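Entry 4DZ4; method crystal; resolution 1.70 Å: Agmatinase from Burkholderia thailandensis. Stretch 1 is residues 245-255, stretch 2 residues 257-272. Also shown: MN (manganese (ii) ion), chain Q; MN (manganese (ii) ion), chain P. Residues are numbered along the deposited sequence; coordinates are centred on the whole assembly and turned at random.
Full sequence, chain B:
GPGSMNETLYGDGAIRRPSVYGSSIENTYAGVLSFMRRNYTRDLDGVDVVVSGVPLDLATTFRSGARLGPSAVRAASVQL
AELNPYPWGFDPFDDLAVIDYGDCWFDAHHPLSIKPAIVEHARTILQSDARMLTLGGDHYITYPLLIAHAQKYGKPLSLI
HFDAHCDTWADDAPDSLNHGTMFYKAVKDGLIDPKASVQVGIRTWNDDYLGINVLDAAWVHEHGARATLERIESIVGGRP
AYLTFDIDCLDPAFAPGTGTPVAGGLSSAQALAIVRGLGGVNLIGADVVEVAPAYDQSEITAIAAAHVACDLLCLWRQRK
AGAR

Stretch 1 245-255: FDIDCLDPAFA
Stretch 2 (257-272) GTGTPVAGGLSSAQAL

Stretch 1 ends a strand at Phe 245 and Asp 246, makes a 3-10 turn over 247-249, then runs extended through Leu 250 and Asp 251 (psi near 147°). Residues 252-254 have helical angles. Stretch 2 is irregular until a helix begins at Ser 268. Together they bury 823 Å².

A single beta bridge pairs Leu 250 with Leu 266, CA to CA 4.4 Å. Leu 266 N donates to Cys 249 O at 3.2 Å, and Asp 251 N donates to Leu 266 O at 2.9 Å.

Asp 251 (chi1 t, chi2 83°) pins the turn before the bridge. Its OD1 accepts from Gly 264 N at 2.7 Å and Gly 265 N at 2.9 Å, while its OD2 accepts from Ala 253 N at 3.0 Å. Gly 264 has phi/psi of 94/22, which suits glycine. At Gly 265 a CB would lie 2.7 Å from Asp 251 N, a clash.

Apolar packing flanks the bridge. Leu 250 (m, t) places CD2 3.7 Å from Ala 271 CB. Phe 245 (t) meets the same methyl with its ring edge, CZ to CB 3.8 Å. Phe 254 (m, chi2 -89°) lies flat under Ser 267, whose CA is 3.7 Å from the ring centroid. Pro 252 CG packs 3.8 Å from Pro 261 CB.

Ser 267 (p) caps the helix: its OG accepts from Gln 270 N at 3.0 Å. In return, Gln 270 OE1 accepts from Ser 267 N at 2.9 Å.

Asp 246 (t) and Asp 248 (p) bind manganese Q, with Asp 246 OD2 and Asp 248 OD1 each at 2.2 Å from MN. Asp 246 OD2 also reaches MN of chain P at 2.6 Å. Water 2 donates to Asp 248 OD1 (2.9 Å) and Thr 258 OG1 (2.7 Å), and accepts from Thr 260 N (3.0 Å). It thus ties stretch 2 to a metal ligand.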

# COMPACT_ATOMS: atom_id res chain seq x y z
N PHE B 245 10.65 -24.69 -6.15
CA PHE B 245 9.45 -23.93 -6.51
C PHE B 245 9.71 -22.43 -6.43
O PHE B 245 9.80 -21.87 -5.33
CB PHE B 245 8.27 -24.30 -5.60
CG PHE B 245 6.93 -23.93 -6.18
CD1 PHE B 245 6.56 -22.59 -6.27
CD2 PHE B 245 6.05 -24.93 -6.67
CE1 PHE B 245 5.34 -22.21 -6.84
CE2 PHE B 245 4.81 -24.56 -7.20
CZ PHE B 245 4.45 -23.20 -7.29
N ASP B 246 9.83 -21.79 -7.59
CA ASP B 246 9.96 -20.33 -7.67
C ASP B 246 8.53 -19.80 -7.68
O ASP B 246 7.77 -20.14 -8.56
CB ASP B 246 10.77 -19.97 -8.93
CG ASP B 246 10.94 -18.43 -9.16
OD1 ASP B 246 10.19 -17.63 -8.55
OD2 ASP B 246 11.81 -18.04 -9.98
N ILE B 247 8.15 -19.02 -6.66
CA ILE B 247 6.79 -18.50 -6.54
C ILE B 247 6.31 -17.73 -7.79
O ILE B 247 5.10 -17.67 -8.05
CB ILE B 247 6.63 -17.68 -5.24
CG1 ILE B 247 5.15 -17.72 -4.73
CG2 ILE B 247 7.19 -16.24 -5.41
CD1 ILE B 247 4.59 -19.09 -4.40
N ASP B 248 7.24 -17.22 -8.60
CA ASP B 248 6.85 -16.54 -9.85
C ASP B 248 6.34 -17.49 -10.94
O ASP B 248 5.92 -17.05 -12.01
CB ASP B 248 7.94 -15.57 -10.36
CG ASP B 248 9.14 -16.25 -11.07
OD1 ASP B 248 10.20 -15.58 -11.11
OD2 ASP B 248 9.06 -17.41 -11.55
N CYS B 249 6.36 -18.80 -10.64
CA CYS B 249 5.58 -19.77 -11.45
C CYS B 249 4.09 -19.30 -11.48
O CYS B 249 3.42 -19.35 -12.52
CB CYS B 249 5.67 -21.16 -10.80
SG CYS B 249 4.75 -22.40 -11.73
N LEU B 250 3.61 -18.81 -10.34
CA LEU B 250 2.23 -18.36 -10.24
C LEU B 250 2.08 -17.03 -10.98
O LEU B 250 3.03 -16.24 -11.04
CB LEU B 250 1.83 -18.16 -8.75
CG LEU B 250 2.02 -19.41 -7.90
CD1 LEU B 250 1.55 -19.16 -6.46
CD2 LEU B 250 1.29 -20.61 -8.49
N ASP B 251 0.91 -16.82 -11.56
CA ASP B 251 0.61 -15.54 -12.17
C ASP B 251 0.81 -14.42 -11.16
O ASP B 251 0.55 -14.62 -9.99
CB ASP B 251 -0.83 -15.51 -12.71
CG ASP B 251 -1.03 -14.31 -13.65
OD1 ASP B 251 -0.69 -14.41 -14.85
OD2 ASP B 251 -1.44 -13.26 -13.14
N PRO B 252 1.25 -13.24 -11.61
CA PRO B 252 1.34 -12.08 -10.70
C PRO B 252 0.06 -11.76 -9.92
O PRO B 252 0.15 -11.16 -8.84
CB PRO B 252 1.74 -10.92 -11.64
CG PRO B 252 2.59 -11.62 -12.72
CD PRO B 252 1.89 -12.97 -12.93
N ALA B 253 -1.10 -12.17 -10.41
CA ALA B 253 -2.33 -11.97 -9.64
C ALA B 253 -2.30 -12.73 -8.31
O ALA B 253 -2.81 -12.23 -7.28
CB ALA B 253 -3.56 -12.38 -10.44
N PHE B 254 -1.71 -13.93 -8.34
CA PHE B 254 -1.63 -14.79 -7.18
C PHE B 254 -0.32 -14.57 -6.43
O PHE B 254 -0.27 -14.81 -5.21
CB PHE B 254 -1.69 -16.26 -7.62
CG PHE B 254 -2.94 -16.60 -8.37
CD1 PHE B 254 -4.08 -17.03 -7.68
CD2 PHE B 254 -2.97 -16.49 -9.76
CE1 PHE B 254 -5.25 -17.32 -8.38
CE2 PHE B 254 -4.14 -16.75 -10.46
CZ PHE B 254 -5.28 -17.18 -9.77
N ALA B 255 0.71 -14.11 -7.14
CA ALA B 255 2.05 -13.96 -6.52
C ALA B 255 2.63 -12.60 -6.95
O ALA B 255 3.60 -12.56 -7.72
CB ALA B 255 2.97 -15.12 -6.96
N GLY B 257 4.19 -10.56 -5.06
CA GLY B 257 5.37 -10.32 -4.24
C GLY B 257 6.57 -11.09 -4.72
O GLY B 257 7.03 -12.00 -4.06
N THR B 258 7.10 -10.70 -5.87
CA THR B 258 8.24 -11.41 -6.44
C THR B 258 9.07 -10.45 -7.30
O THR B 258 8.57 -9.41 -7.74
CB THR B 258 7.77 -12.70 -7.17
OG1 THR B 258 8.88 -13.62 -7.27
CG2 THR B 258 7.17 -12.37 -8.56
N GLY B 259 10.34 -10.77 -7.50
CA GLY B 259 11.26 -9.83 -8.15
C GLY B 259 11.15 -9.74 -9.67
O GLY B 259 11.51 -8.72 -10.25
N THR B 260 10.68 -10.83 -10.31
CA THR B 260 10.59 -10.92 -11.78
C THR B 260 9.22 -11.46 -12.22
O THR B 260 9.11 -12.61 -12.71
CB THR B 260 11.74 -11.77 -12.43
OG1 THR B 260 11.85 -13.01 -11.71
CG2 THR B 260 13.07 -11.04 -12.36
N PRO B 261 8.17 -10.66 -12.05
CA PRO B 261 6.81 -11.09 -12.38
C PRO B 261 6.60 -11.18 -13.91
O PRO B 261 6.98 -10.25 -14.67
CB PRO B 261 5.93 -9.96 -11.80
CG PRO B 261 6.81 -8.75 -11.76
CD PRO B 261 8.17 -9.32 -11.40
N VAL B 262 5.94 -12.26 -14.33
CA VAL B 262 5.68 -12.48 -15.77
C VAL B 262 4.20 -12.86 -15.94
O VAL B 262 3.74 -13.87 -15.34
CB VAL B 262 6.56 -13.62 -16.35
CG1 VAL B 262 6.35 -13.74 -17.85
CG2 VAL B 262 8.03 -13.39 -16.03
N ALA B 263 3.46 -12.08 -16.73
CA ALA B 263 2.02 -12.35 -16.91
C ALA B 263 1.78 -13.74 -17.53
O ALA B 263 2.62 -14.25 -18.28
CB ALA B 263 1.45 -11.30 -17.85
N GLY B 264 0.60 -14.30 -17.24
CA GLY B 264 0.12 -15.55 -17.89
C GLY B 264 0.42 -16.84 -17.11
O GLY B 264 0.49 -17.92 -17.71
N GLY B 265 0.64 -16.74 -15.82
CA GLY B 265 1.11 -17.91 -15.05
C GLY B 265 -0.00 -18.78 -14.47
O GLY B 265 -1.17 -18.68 -14.85
N LEU B 266 0.40 -19.66 -13.57
CA LEU B 266 -0.49 -20.60 -12.91
C LEU B 266 -1.28 -19.99 -11.77
O LEU B 266 -0.83 -19.05 -11.13
CB LEU B 266 0.33 -21.78 -12.37
CG LEU B 266 0.64 -22.94 -13.32
CD1 LEU B 266 1.29 -22.57 -14.62
CD2 LEU B 266 1.48 -24.01 -12.62
N SER B 267 -2.46 -20.54 -11.50
CA SER B 267 -3.15 -20.23 -10.26
C SER B 267 -2.54 -21.04 -9.08
O SER B 267 -1.90 -22.06 -9.32
CB SER B 267 -4.64 -20.55 -10.37
OG SER B 267 -4.86 -21.95 -10.55
N SER B 268 -2.76 -20.59 -7.84
CA SER B 268 -2.32 -21.42 -6.72
C SER B 268 -3.09 -22.77 -6.73
O SER B 268 -2.53 -23.80 -6.33
CB SER B 268 -2.45 -20.69 -5.37
OG SER B 268 -3.77 -20.24 -5.23
N ALA B 269 -4.36 -22.76 -7.17
CA ALA B 269 -5.14 -23.99 -7.26
C ALA B 269 -4.44 -25.01 -8.16
O ALA B 269 -4.31 -26.21 -7.80
CB ALA B 269 -6.56 -23.73 -7.76
N GLN B 270 -4.02 -24.57 -9.34
CA GLN B 270 -3.29 -25.48 -10.27
C GLN B 270 -1.99 -25.99 -9.65
O GLN B 270 -1.70 -27.19 -9.69
CB GLN B 270 -2.95 -24.80 -11.60
CG GLN B 270 -4.11 -24.47 -12.53
CD GLN B 270 -3.68 -23.57 -13.69
OE1 GLN B 270 -3.11 -22.48 -13.49
NE2 GLN B 270 -3.92 -24.03 -14.91
N ALA B 271 -1.19 -25.08 -9.12
CA ALA B 271 0.10 -25.47 -8.56
C ALA B 271 -0.07 -26.48 -7.41
O ALA B 271 0.68 -27.46 -7.30
CB ALA B 271 0.90 -24.24 -8.10
N LEU B 272 -1.01 -26.19 -6.51
CA LEU B 272 -1.17 -27.03 -5.34
C LEU B 272 -1.72 -28.41 -5.75
O LEU B 272 -1.36 -29.43 -5.15
CB LEU B 272 -2.06 -26.35 -4.29
CG LEU B 272 -1.41 -25.09 -3.66
CD1 LEU B 272 -2.44 -24.44 -2.75
CD2 LEU B 272 -0.12 -25.43 -2.87
MN MN Q . 11.51 -17.13 -11.91
MN MN P . 14.00 -18.96 -10.98
O HOH W 1 5.40 -14.26 -12.41
O HOH W 2 10.78 -13.61 -9.12
O HOH W 3 13.56 -17.40 -12.06